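PDB 6V55: adhesion G-protein coupled receptor G6 from Danio rerio, which probably serves as an adhesion receptor in myelination, with a calcium-binding, heavily glycosylated extracellular region built of several domains. Local coordinates for residues L590-E595 / A699-N704; T560-I565 / L608-S613; T362-Q367 / P430-G435; W368-F373 / R379-G384. All coordinates share one frame; numbering follows the deposited sequence.

Contact 1 (L590-E595 / A699-N704); sequences LVQKIE and ASSVGN. With NAG (2-acetamido-2-deoxy-beta-D-glucopyranose), chain L.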
loop_
_atom_site.group_PDB
_atom_site.type_symbol
_atom_site.label_atom_id
_atom_site.label_comp_id
_atom_site.label_asym_id
_atom_site.label_seq_id
_atom_site.Cartn_x
_atom_site.Cartn_y
_atom_site.Cartn_z
ATOM N N LEU A 590 -8.713 -4.856 -40.741
ATOM C CA LEU A 590 -8.200 -3.585 -40.220
ATOM C C LEU A 590 -7.275 -2.922 -41.225
ATOM O O LEU A 590 -7.386 -1.718 -41.479
ATOM C CB LEU A 590 -7.468 -3.825 -38.898
ATOM C CG LEU A 590 -6.665 -2.719 -38.235
ATOM C CD1 LEU A 590 -7.564 -2.040 -37.261
ATOM C CD2 LEU A 590 -5.482 -3.274 -37.463
ATOM N N VAL A 591 -6.433 -3.725 -41.884
ATOM C CA VAL A 591 -5.487 -3.233 -42.872
ATOM C C VAL A 591 -6.207 -2.795 -44.153
ATOM O O VAL A 591 -5.790 -1.831 -44.814
ATOM C CB VAL A 591 -4.420 -4.337 -43.081
ATOM C CG1 VAL A 591 -3.477 -4.023 -44.185
ATOM C CG2 VAL A 591 -3.590 -4.456 -41.814
ATOM N N GLN A 592 -7.316 -3.444 -44.498
ATOM C CA GLN A 592 -8.089 -3.010 -45.660
ATOM C C GLN A 592 -8.774 -1.669 -45.417
ATOM O O GLN A 592 -8.881 -0.856 -46.340
ATOM C CB GLN A 592 -9.138 -4.062 -46.015
ATOM C CG GLN A 592 -8.563 -5.415 -46.394
ATOM C CD GLN A 592 -7.823 -5.377 -47.713
ATOM O OE1 GLN A 592 -8.187 -4.617 -48.623
ATOM N NE2 GLN A 592 -6.768 -6.189 -47.827
ATOM N N LYS A 593 -9.172 -1.394 -44.179
ATOM C CA LYS A 593 -10.049 -0.279 -43.869
ATOM C C LYS A 593 -9.321 0.933 -43.341
ATOM O O LYS A 593 -9.980 1.937 -43.039
ATOM C CB LYS A 593 -11.078 -0.685 -42.813
ATOM C CG LYS A 593 -12.094 -1.678 -43.281
ATOM C CD LYS A 593 -13.475 -1.245 -42.927
ATOM C CE LYS A 593 -13.611 -1.042 -41.461
ATOM N NZ LYS A 593 -14.839 -1.721 -41.007
ATOM N N ILE A 594 -8.012 0.851 -43.144
ATOM C CA ILE A 594 -7.318 1.914 -42.429
ATOM C C ILE A 594 -7.192 3.131 -43.341
ATOM O O ILE A 594 -6.933 3.001 -44.546
ATOM C CB ILE A 594 -5.960 1.425 -41.889
ATOM C CG1 ILE A 594 -5.246 2.533 -41.171
ATOM C CG2 ILE A 594 -5.019 0.910 -42.957
ATOM C CD1 ILE A 594 -4.373 2.006 -40.199
ATOM N N GLU A 595 -7.537 4.301 -42.804
ATOM C CA GLU A 595 -7.371 5.566 -43.500
ATOM C C GLU A 595 -6.055 6.191 -43.055
ATOM O O GLU A 595 -5.789 6.277 -41.853
ATOM C CB GLU A 595 -8.551 6.494 -43.211
ATOM C CG GLU A 595 -9.897 6.022 -43.778
ATOM C CD GLU A 595 -11.059 6.204 -42.795
ATOM O OE1 GLU A 595 -11.849 5.242 -42.615
ATOM O OE2 GLU A 595 -11.175 7.298 -42.189
ATOM N N ALA A 699 2.842 -11.523 -44.386
ATOM C CA ALA A 699 1.720 -11.410 -45.302
ATOM C C ALA A 699 1.853 -10.185 -46.201
ATOM O O ALA A 699 2.510 -9.196 -45.846
ATOM C CB ALA A 699 0.384 -11.367 -44.560
ATOM N N SER A 700 1.227 -10.268 -47.378
ATOM C CA SER A 700 1.138 -9.129 -48.279
ATOM C C SER A 700 -0.080 -9.283 -49.166
ATOM O O SER A 700 -0.519 -10.404 -49.432
ATOM C CB SER A 700 2.380 -8.983 -49.151
ATOM O OG SER A 700 2.419 -7.687 -49.726
ATOM N N SER A 701 -0.615 -8.147 -49.621
ATOM C CA SER A 701 -1.733 -8.109 -50.563
ATOM C C SER A 701 -1.771 -6.720 -51.176
ATOM O O SER A 701 -1.077 -5.805 -50.725
ATOM C CB SER A 701 -3.084 -8.414 -49.897
ATOM O OG SER A 701 -3.524 -7.305 -49.122
ATOM N N VAL A 702 -2.613 -6.561 -52.194
ATOM C CA VAL A 702 -2.805 -5.261 -52.811
ATOM C C VAL A 702 -4.253 -4.813 -52.761
ATOM O O VAL A 702 -4.617 -3.845 -53.426
ATOM C CB VAL A 702 -2.300 -5.242 -54.260
ATOM C CG1 VAL A 702 -0.798 -5.226 -54.290
ATOM C CG2 VAL A 702 -2.824 -6.454 -54.948
ATOM N N GLY A 703 -5.094 -5.503 -52.005
ATOM C CA GLY A 703 -6.455 -5.040 -51.836
ATOM C C GLY A 703 -7.296 -6.138 -51.228
ATOM O O GLY A 703 -6.772 -7.124 -50.711
ATOM N N ASN A 704 -8.613 -5.982 -51.384
ATOM C CA ASN A 704 -9.602 -6.926 -50.876
ATOM C C ASN A 704 -9.711 -8.230 -51.697
ATOM O O ASN A 704 -10.643 -9.008 -51.475
ATOM C CB ASN A 704 -10.965 -6.231 -50.805
ATOM C CG ASN A 704 -11.825 -6.779 -49.694
ATOM O OD1 ASN A 704 -11.348 -7.595 -48.903
ATOM N ND2 ASN A 704 -13.096 -6.365 -49.633
HETATM C C1 NAG L . -13.961 -6.867 -48.577
HETATM C C2 NAG L . -14.582 -5.739 -47.740
HETATM C C3 NAG L . -15.345 -6.332 -46.552
HETATM C C4 NAG L . -16.399 -7.329 -47.030
HETATM C C5 NAG L . -15.776 -8.402 -47.935
HETATM C C6 NAG L . -16.812 -9.299 -48.581
HETATM C C7 NAG L . -13.731 -3.474 -47.316
HETATM C C8 NAG L . -12.564 -2.662 -46.847
HETATM N N2 NAG L . -13.565 -4.800 -47.290
HETATM O O3 NAG L . -15.954 -5.284 -45.800
HETATM O O4 NAG L . -17.013 -7.960 -45.912
HETATM O O5 NAG L . -15.017 -7.801 -49.005
HETATM O O6 NAG L . -16.349 -9.841 -49.812
HETATM O O7 NAG L . -14.779 -2.950 -47.698
#
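Q592, late in helix 573-593, lays its carboxamide against the backbone of G703 and N704, just where the chain leaves strand 697-701 in what is probably the GAIN domain of this adhesion receptor. The polar contact is modest. NE2 of Q592 donates to G703 O at 3.0 Å, a weak bond because the N-H...O angle is only 129°. OE1 of Q592 lies 3.1 Å from N704 N, but at too poor an angle to bond. A long, bent glutamine suits the site: with CG beside the backbone N (chi1 -62°), its amide reaches across to the turn. S701 OG is near too, but bonds to N673. At G703 a side chain would jam against the preceding carbonyl oxygen, which explains glycine there. Were Q592 replaced by an alanine, G703 O would probably lose this donor and a gap would be likely to open beside the turn. Apolar contacts come from the sugar, which is linked to N704 ND2 at the surface. Its acetamide methyl rests on the helix, with NAG C8 3.8 Å from Q592 CB and 3.7 Å from K593 CG.

Contact 2 (T560-I565 / L608-S613); sequences TVVTII and LVVGVS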
loop_
_atom_site.group_PDB
_atom_site.type_symbol
_atom_site.label_atom_id
_atom_site.label_comp_id
_atom_site.label_asym_id
_atom_site.label_seq_id
_atom_site.Cartn_x
_atom_site.Cartn_y
_atom_site.Cartn_z
ATOM N N THR A 560 -4.183 0.679 -31.218
ATOM C CA THR A 560 -4.700 -0.049 -30.069
ATOM C C THR A 560 -5.101 -1.465 -30.453
ATOM O O THR A 560 -4.856 -2.414 -29.690
ATOM C CB THR A 560 -5.874 0.706 -29.462
ATOM O OG1 THR A 560 -5.603 2.111 -29.504
ATOM C CG2 THR A 560 -6.042 0.319 -28.050
ATOM N N VAL A 561 -5.674 -1.630 -31.649
ATOM C CA VAL A 561 -6.157 -2.941 -32.062
ATOM C C VAL A 561 -4.985 -3.874 -32.361
ATOM O O VAL A 561 -5.043 -5.056 -32.010
ATOM C CB VAL A 561 -7.146 -2.763 -33.241
ATOM C CG1 VAL A 561 -7.525 -4.074 -33.926
ATOM C CG2 VAL A 561 -8.393 -2.088 -32.746
ATOM N N VAL A 562 -3.853 -3.331 -32.840
ATOM C CA VAL A 562 -2.694 -4.170 -33.164
ATOM C C VAL A 562 -2.019 -4.654 -31.882
ATOM O O VAL A 562 -1.438 -5.757 -31.840
ATOM C CB VAL A 562 -1.780 -3.403 -34.165
ATOM C CG1 VAL A 562 -0.303 -3.774 -34.118
ATOM C CG2 VAL A 562 -2.283 -3.664 -35.580
ATOM N N THR A 563 -2.230 -3.930 -30.779
ATOM C CA THR A 563 -1.605 -4.414 -29.575
ATOM C C THR A 563 -2.526 -5.264 -28.724
ATOM O O THR A 563 -2.028 -5.913 -27.796
ATOM C CB THR A 563 -1.038 -3.245 -28.784
ATOM O OG1 THR A 563 -2.099 -2.410 -28.310
ATOM C CG2 THR A 563 -0.149 -2.423 -29.693
ATOM N N ILE A 564 -3.839 -5.264 -28.985
ATOM C CA ILE A 564 -4.664 -6.364 -28.490
ATOM C C ILE A 564 -4.167 -7.668 -29.086
ATOM O O ILE A 564 -3.821 -8.594 -28.348
ATOM C CB ILE A 564 -6.154 -6.125 -28.785
ATOM C CG1 ILE A 564 -6.553 -4.837 -28.082
ATOM C CG2 ILE A 564 -6.968 -7.249 -28.238
ATOM C CD1 ILE A 564 -7.873 -4.213 -28.498
ATOM N N ILE A 565 -3.953 -7.684 -30.406
ATOM C CA ILE A 565 -3.551 -8.899 -31.124
ATOM C C ILE A 565 -2.097 -9.286 -30.816
ATOM O O ILE A 565 -1.775 -10.477 -30.717
ATOM C CB ILE A 565 -3.799 -8.704 -32.637
ATOM C CG1 ILE A 565 -5.229 -8.188 -32.885
ATOM C CG2 ILE A 565 -3.595 -9.995 -33.397
ATOM C CD1 ILE A 565 -6.357 -9.176 -32.579
ATOM N N LEU A 608 4.071 -7.793 -33.641
ATOM C CA LEU A 608 3.256 -7.575 -34.831
ATOM C C LEU A 608 3.489 -6.171 -35.362
ATOM O O LEU A 608 3.247 -5.191 -34.651
ATOM C CB LEU A 608 1.770 -7.745 -34.527
ATOM C CG LEU A 608 0.855 -7.512 -35.732
ATOM C CD1 LEU A 608 1.053 -8.575 -36.781
ATOM C CD2 LEU A 608 -0.600 -7.422 -35.338
ATOM N N VAL A 609 3.922 -6.069 -36.613
ATOM C CA VAL A 609 3.975 -4.786 -37.301
ATOM C C VAL A 609 3.176 -4.909 -38.590
ATOM O O VAL A 609 3.279 -5.924 -39.293
ATOM C CB VAL A 609 5.427 -4.327 -37.543
ATOM C CG1 VAL A 609 6.295 -5.407 -38.189
ATOM C CG2 VAL A 609 5.463 -3.055 -38.315
ATOM N N VAL A 610 2.272 -3.948 -38.830
ATOM C CA VAL A 610 1.495 -3.936 -40.067
ATOM C C VAL A 610 1.732 -2.595 -40.741
ATOM O O VAL A 610 1.998 -1.579 -40.088
ATOM C CB VAL A 610 -0.029 -4.212 -39.887
ATOM C CG1 VAL A 610 -0.280 -5.521 -39.115
ATOM C CG2 VAL A 610 -0.794 -3.048 -39.257
ATOM N N GLY A 611 1.694 -2.610 -42.060
ATOM C CA GLY A 611 2.007 -1.414 -42.822
ATOM C C GLY A 611 1.168 -1.346 -44.071
ATOM O O GLY A 611 0.806 -2.370 -44.658
ATOM N N VAL A 612 0.830 -0.129 -44.459
ATOM C CA VAL A 612 0.174 0.137 -45.725
ATOM C C VAL A 612 1.025 1.174 -46.425
ATOM O O VAL A 612 1.676 1.995 -45.770
ATOM C CB VAL A 612 -1.268 0.639 -45.550
ATOM C CG1 VAL A 612 -2.179 -0.517 -45.277
ATOM C CG2 VAL A 612 -1.341 1.606 -44.390
ATOM N N SER A 613 1.066 1.098 -47.756
ATOM C CA SER A 613 1.680 2.125 -48.587
ATOM C C SER A 613 0.900 2.220 -49.887
ATOM O O SER A 613 0.311 1.234 -50.343
ATOM C CB SER A 613 3.149 1.835 -48.894
ATOM O OG SER A 613 3.273 0.823 -49.874
#
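V562 projects from helix 555-568 into the shallow hollow between L608 and V610, two residues that point from the same face of strand 608-614. This is a helix-on-sheet layer, the helix lying on a four-stranded antiparallel sheet in what is probably the GAIN domain. V562 CG1 packs on L608 alone, meeting CD2 of L608 at 3.9 Å, while V562 CG2 is shared between L608 and V610, 4.0 Å from V610 CG2. The first torsion, with CG1 anti to the backbone N (chi1 153°), splays the two methyls over these neighbours. The V562 and L608 side chains meet at about a right angle, whereas V562 and V610 slide past each other in opposite senses. L608 returns the fit as a bump of its own. Its CD2 enters the dip between V562 and I565, though the I565 side is looser: I565 CB stands 4.4 Å from L608 CD2. Short, branched valines suit a close helix-on-sheet approach, and the longer leucine can reach both V562 and, more loosely, I565. The segment axes come within 8.8 Å and run at 145°, roughly antiparallel. No hydrogen bond crosses this buried interface. Strand 608-614 lies between strands 600-603 and 671-677, V610 also packing on M675, while the other flanks of helix 555-568 carry I564 and V561 against helix 534-550 and T560 against helix 517-527.

Contact 3 (T362-Q367 / P430-G435); sequences TAIISQ and PAIGNG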
loop_
_atom_site.group_PDB
_atom_site.type_symbol
_atom_site.label_atom_id
_atom_site.label_comp_id
_atom_site.label_asym_id
_atom_site.label_seq_id
_atom_site.Cartn_x
_atom_site.Cartn_y
_atom_site.Cartn_z
ATOM N N THR A 362 -35.041 -11.412 30.352
ATOM C CA THR A 362 -34.497 -10.731 29.176
ATOM C C THR A 362 -34.856 -9.244 29.162
ATOM O O THR A 362 -34.028 -8.410 28.775
ATOM C CB THR A 362 -34.989 -11.410 27.896
ATOM O OG1 THR A 362 -34.960 -12.838 28.043
ATOM C CG2 THR A 362 -34.108 -11.049 26.761
ATOM N N ALA A 363 -36.067 -8.897 29.624
ATOM C CA ALA A 363 -36.461 -7.491 29.724
ATOM C C ALA A 363 -35.651 -6.768 30.786
ATOM O O ALA A 363 -35.197 -5.638 30.560
ATOM C CB ALA A 363 -37.956 -7.376 30.032
ATOM N N ILE A 364 -35.419 -7.437 31.922
ATOM C CA ILE A 364 -34.686 -6.851 33.046
ATOM C C ILE A 364 -33.217 -6.680 32.688
ATOM O O ILE A 364 -32.614 -5.642 32.990
ATOM C CB ILE A 364 -34.867 -7.720 34.314
ATOM C CG1 ILE A 364 -36.339 -7.805 34.763
ATOM C CG2 ILE A 364 -34.060 -7.189 35.484
ATOM C CD1 ILE A 364 -37.115 -6.477 34.731
ATOM N N ILE A 365 -32.641 -7.668 31.978
ATOM C CA ILE A 365 -31.230 -7.618 31.578
ATOM C C ILE A 365 -31.000 -6.535 30.533
ATOM O O ILE A 365 -30.069 -5.722 30.665
ATOM C CB ILE A 365 -30.755 -8.996 31.076
ATOM C CG1 ILE A 365 -30.463 -9.902 32.262
ATOM C CG2 ILE A 365 -29.472 -8.905 30.267
ATOM C CD1 ILE A 365 -30.519 -11.367 31.920
ATOM N N SER A 366 -31.870 -6.468 29.517
ATOM C CA SER A 366 -31.704 -5.479 28.456
ATOM C C SER A 366 -31.929 -4.041 28.951
ATOM O O SER A 366 -31.216 -3.130 28.517
ATOM C CB SER A 366 -32.601 -5.842 27.262
ATOM O OG SER A 366 -33.859 -5.205 27.305
ATOM N N GLN A 367 -32.811 -3.825 29.933
ATOM C CA GLN A 367 -32.977 -2.472 30.460
ATOM C C GLN A 367 -31.847 -2.087 31.413
ATOM O O GLN A 367 -31.417 -0.922 31.399
ATOM C CB GLN A 367 -34.355 -2.344 31.112
ATOM C CG GLN A 367 -34.679 -1.019 31.713
ATOM C CD GLN A 367 -35.670 -1.160 32.868
ATOM O OE1 GLN A 367 -36.718 -0.499 32.899
ATOM N NE2 GLN A 367 -35.370 -2.072 33.793
ATOM N N PRO A 430 -22.880 -5.896 38.964
ATOM C CA PRO A 430 -23.489 -7.218 38.789
ATOM C C PRO A 430 -24.921 -7.318 39.289
ATOM O O PRO A 430 -25.648 -8.199 38.808
ATOM C CB PRO A 430 -22.557 -8.152 39.585
ATOM C CG PRO A 430 -21.355 -7.326 39.944
ATOM C CD PRO A 430 -21.905 -5.937 40.062
ATOM N N ALA A 431 -25.357 -6.472 40.222
ATOM C CA ALA A 431 -26.736 -6.551 40.690
ATOM C C ALA A 431 -27.692 -6.024 39.627
ATOM O O ALA A 431 -27.967 -4.818 39.554
ATOM C CB ALA A 431 -26.919 -5.782 41.996
ATOM N N ILE A 432 -28.183 -6.946 38.799
ATOM C CA ILE A 432 -29.008 -6.596 37.643
ATOM C C ILE A 432 -30.427 -6.246 38.086
ATOM O O ILE A 432 -30.957 -5.172 37.774
ATOM C CB ILE A 432 -29.006 -7.756 36.626
ATOM C CG1 ILE A 432 -27.587 -7.999 36.085
ATOM C CG2 ILE A 432 -29.987 -7.477 35.495
ATOM C CD1 ILE A 432 -27.339 -9.398 35.568
ATOM N N GLY A 433 -31.074 -7.171 38.776
ATOM C CA GLY A 433 -32.373 -6.965 39.376
ATOM C C GLY A 433 -32.305 -7.702 40.689
ATOM O O GLY A 433 -31.213 -8.151 41.059
ATOM N N ASN A 434 -33.416 -7.835 41.405
ATOM C CA ASN A 434 -33.402 -8.623 42.631
ATOM C C ASN A 434 -33.319 -10.097 42.253
ATOM O O ASN A 434 -34.080 -10.567 41.400
ATOM C CB ASN A 434 -34.647 -8.344 43.468
ATOM C CG ASN A 434 -34.553 -8.941 44.861
ATOM O OD1 ASN A 434 -35.564 -9.343 45.452
ATOM N ND2 ASN A 434 -33.332 -8.985 45.406
ATOM N N GLY A 435 -32.349 -10.810 42.828
ATOM C CA GLY A 435 -32.162 -12.214 42.506
ATOM C C GLY A 435 -31.553 -12.481 41.152
ATOM O O GLY A 435 -31.526 -13.631 40.718
#
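I432 directs its CG2 methyl at two consecutive isoleucines, I364 and I365, of helix 361-374, part of the SEA domain in which helices pack on an antiparallel sheet. Both helix side chains cross obliquely over I432, but they meet it with different branches. I364 points at the strand and offers its own CG2, 4.1 Å from I432 CG2; that branch is anti to the backbone N, while CG1 lies beside it (chi1 -62°). I365 leaves the helix at a slant and presents its chain instead, with CG1 4.1 Å from I432 CG2. The single methyl of I432 therefore sits over the ridge formed by both residues. G433 comes next: its CA is 4.2 Å from I364 CG2, and a CB there would crowd that methyl, so glycine suits the place. Inward, I365 and I432 both reach V351 of the central strand 342-353; at the more open side I364 touches L436. Beta-branched isoleucine puts a methyl close to the backbone, the CG2 of I364 and I432, and keeps its CG1 branch for other neighbours. With neither a hydrogen bond nor a charge pair crossing between the segments, this only partly buried contact is likely to rest on shape and the exclusion of water from hydrocarbon.

Contact 4 (W368-F373 / R379-G384); sequences WLNQTF and RVYVDG. With NAG (2-acetamido-2-deoxy-beta-D-glucopyranose), chain J.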
loop_
_atom_site.group_PDB
_atom_site.type_symbol
_atom_site.label_atom_id
_atom_site.label_comp_id
_atom_site.label_asym_id
_atom_site.label_seq_id
_atom_site.Cartn_x
_atom_site.Cartn_y
_atom_site.Cartn_z
ATOM N N TRP A 368 -31.309 -3.062 32.167
ATOM C CA TRP A 368 -30.076 -2.873 32.943
ATOM C C TRP A 368 -28.889 -2.587 32.047
ATOM O O TRP A 368 -28.020 -1.782 32.407
ATOM C CB TRP A 368 -29.773 -4.121 33.775
ATOM C CG TRP A 368 -28.306 -4.298 34.206
ATOM C CD1 TRP A 368 -27.677 -3.641 35.225
ATOM C CD2 TRP A 368 -27.320 -5.197 33.656
ATOM N NE1 TRP A 368 -26.370 -4.062 35.344
ATOM C CE2 TRP A 368 -26.131 -5.026 34.402
ATOM C CE3 TRP A 368 -27.323 -6.122 32.612
ATOM C CZ2 TRP A 368 -24.963 -5.746 34.133
ATOM C CZ3 TRP A 368 -26.159 -6.840 32.354
ATOM C CH2 TRP A 368 -24.998 -6.647 33.115
ATOM N N LEU A 369 -28.833 -3.252 30.880
ATOM C CA LEU A 369 -27.764 -3.003 29.910
ATOM C C LEU A 369 -27.853 -1.583 29.355
ATOM O O LEU A 369 -26.858 -0.859 29.363
ATOM C CB LEU A 369 -27.797 -4.037 28.769
ATOM C CG LEU A 369 -26.988 -5.350 28.874
ATOM C CD1 LEU A 369 -27.567 -6.455 28.014
ATOM C CD2 LEU A 369 -25.512 -5.180 28.542
ATOM N N ASN A 370 -29.062 -1.164 28.935
ATOM C CA ASN A 370 -29.334 0.209 28.496
ATOM C C ASN A 370 -29.020 1.235 29.586
ATOM O O ASN A 370 -28.382 2.259 29.308
ATOM C CB ASN A 370 -30.807 0.344 28.113
ATOM C CG ASN A 370 -31.075 0.147 26.640
ATOM O OD1 ASN A 370 -30.238 -0.352 25.906
ATOM N ND2 ASN A 370 -32.274 0.556 26.206
ATOM N N GLN A 371 -29.428 0.954 30.835
ATOM C CA GLN A 371 -29.197 1.875 31.943
ATOM C C GLN A 371 -27.732 1.990 32.342
ATOM O O GLN A 371 -27.324 3.063 32.794
ATOM C CB GLN A 371 -29.980 1.461 33.192
ATOM C CG GLN A 371 -31.254 2.260 33.485
ATOM C CD GLN A 371 -31.006 3.737 33.788
ATOM O OE1 GLN A 371 -29.937 4.134 34.275
ATOM N NE2 GLN A 371 -32.004 4.562 33.487
ATOM N N THR A 372 -26.931 0.921 32.221
ATOM C CA THR A 372 -25.561 0.979 32.750
ATOM C C THR A 372 -24.652 1.837 31.878
ATOM O O THR A 372 -23.849 2.622 32.400
ATOM C CB THR A 372 -24.966 -0.427 32.909
ATOM O OG1 THR A 372 -25.863 -1.249 33.670
ATOM C CG2 THR A 372 -23.571 -0.388 33.615
ATOM N N PHE A 373 -24.786 1.731 30.552
ATOM C CA PHE A 373 -23.965 2.559 29.672
ATOM C C PHE A 373 -24.368 4.035 29.737
ATOM O O PHE A 373 -23.500 4.909 29.633
ATOM C CB PHE A 373 -24.030 2.007 28.247
ATOM C CG PHE A 373 -23.552 0.585 28.142
ATOM C CD1 PHE A 373 -22.316 0.228 28.642
ATOM C CD2 PHE A 373 -24.335 -0.390 27.542
ATOM C CE1 PHE A 373 -21.857 -1.073 28.575
ATOM C CE2 PHE A 373 -23.909 -1.717 27.499
ATOM C CZ PHE A 373 -22.663 -2.053 28.004
ATOM N N ARG A 379 -23.111 6.283 24.629
ATOM C CA ARG A 379 -24.299 5.964 23.831
ATOM C C ARG A 379 -24.175 4.559 23.253
ATOM O O ARG A 379 -24.040 4.350 22.046
ATOM C CB ARG A 379 -24.514 7.000 22.738
ATOM C CG ARG A 379 -24.644 8.393 23.279
ATOM C CD ARG A 379 -24.228 9.418 22.259
ATOM N NE ARG A 379 -22.877 9.167 21.766
ATOM C CZ ARG A 379 -22.384 9.708 20.656
ATOM N NH1 ARG A 379 -23.139 10.528 19.936
ATOM N NH2 ARG A 379 -21.141 9.431 20.263
ATOM N N VAL A 380 -24.241 3.577 24.156
ATOM C CA VAL A 380 -24.264 2.162 23.791
ATOM C C VAL A 380 -25.620 1.586 24.192
ATOM O O VAL A 380 -26.058 1.760 25.339
ATOM C CB VAL A 380 -23.113 1.383 24.453
ATOM C CG1 VAL A 380 -23.082 -0.055 23.942
ATOM C CG2 VAL A 380 -21.780 2.074 24.220
ATOM N N TYR A 381 -26.278 0.897 23.254
ATOM C CA TYR A 381 -27.630 0.400 23.461
ATOM C C TYR A 381 -27.686 -1.056 23.018
ATOM O O TYR A 381 -26.827 -1.508 22.263
ATOM C CB TYR A 381 -28.658 1.251 22.684
ATOM C CG TYR A 381 -28.581 2.771 22.910
ATOM C CD1 TYR A 381 -29.361 3.381 23.898
ATOM C CD2 TYR A 381 -27.759 3.600 22.112
ATOM C CE1 TYR A 381 -29.316 4.758 24.112
ATOM C CE2 TYR A 381 -27.714 4.995 22.323
ATOM C CZ TYR A 381 -28.505 5.556 23.322
ATOM O OH TYR A 381 -28.494 6.906 23.567
ATOM N N VAL A 382 -28.704 -1.801 23.471
ATOM C CA VAL A 382 -28.894 -3.182 23.024
ATOM C C VAL A 382 -29.821 -3.212 21.820
ATOM O O VAL A 382 -30.930 -2.662 21.856
ATOM C CB VAL A 382 -29.408 -4.105 24.147
ATOM C CG1 VAL A 382 -28.292 -4.398 25.045
ATOM C CG2 VAL A 382 -30.492 -3.483 24.984
ATOM N N ASP A 383 -29.364 -3.860 20.751
ATOM C CA ASP A 383 -30.112 -3.981 19.510
ATOM C C ASP A 383 -30.658 -5.387 19.316
ATOM O O ASP A 383 -31.281 -5.666 18.282
ATOM C CB ASP A 383 -29.220 -3.592 18.312
ATOM C CG ASP A 383 -30.005 -2.967 17.146
ATOM O OD1 ASP A 383 -31.242 -2.812 17.267
ATOM O OD2 ASP A 383 -29.382 -2.641 16.101
ATOM N N GLY A 384 -30.419 -6.287 20.269
ATOM C CA GLY A 384 -30.901 -7.651 20.174
ATOM C C GLY A 384 -30.316 -8.536 21.259
ATOM O O GLY A 384 -29.124 -8.405 21.574
HETATM C C1 NAG J . -32.813 0.495 24.862
HETATM C C2 NAG J . -34.363 0.380 24.929
HETATM C C3 NAG J . -34.980 0.477 23.518
HETATM C C4 NAG J . -34.508 1.739 22.798
HETATM C C5 NAG J . -32.978 1.751 22.729
HETATM C C6 NAG J . -32.413 2.990 22.071
HETATM C C7 NAG J . -35.635 -0.902 26.609
HETATM C C8 NAG J . -35.928 -2.266 27.159
HETATM N N2 NAG J . -34.769 -0.855 25.586
HETATM O O3 NAG J . -36.403 0.457 23.599
HETATM O O4 NAG J . -35.052 1.806 21.484
HETATM O O5 NAG J . -32.429 1.690 24.059
HETATM O O6 NAG J . -33.408 3.971 21.812
HETATM O O7 NAG J . -36.160 0.112 27.067
#
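F373 and V380 form the dense end of this contact, in which helix 361-374 lies antiparallel to the beginning of strand 380-392 in the SEA domain, the axes 7.3 Å apart at 178°. The valine sets CG1 over one face of the ring, a CH-pi contact 4.2 Å from the centroid and offset toward the rim, while V380 CB lies 3.8 Å from F373 CD2. With CG of F373 anti to the carbonyl carbon (chi1 -59°), the ring is turned so that one face receives V380 CG1. One turn earlier, L369 CD1 touches V382 CG1 at 3.7 Å, the two side chains meeting nearly at right angles. An alanine in place of F373 would strip V380 CG1 of its aromatic face and would probably open a gap toward I422 and L426. The outer side is polar and more open. There N370 OD1 accepts a hydrogen bond from V382 N at 3.2 Å, a straight bond (N-H...O 163°) close to the line of the amide C=O. Asparagine suits this place twice over, since its ND2 carries a sugar, whose O5 lies 3.5 Å from Y381 CD1. Beneath the helix, L369, V380 and V382 all meet L407 of the adjoining strand 399-410, and helix 419-427 packs alongside, against F373 and W368.

In the fold
From the N terminus, contact 3 opens first, on helix 361-374; contact 4 follows at once on the same helix and closes a short loop at 379-384. It is thus nested inside the larger loop that contact 3 shuts at 430-435. Together they fasten one helix to the two edge strands of the SEA sheet, 380-392 and 431-433. Far along the chain, contacts 2 and 1 lie in series after them, their centres about 68 to 86 Å away. These two cross: 560-565 opens, 590-595 opens, 608-613 closes contact 2, and 699-704 closes contact 1. Contact 2 lays helix 555-568 on the four-stranded sheet, and contact 1 ties the next helix to the chain leaving edge strand 697-701.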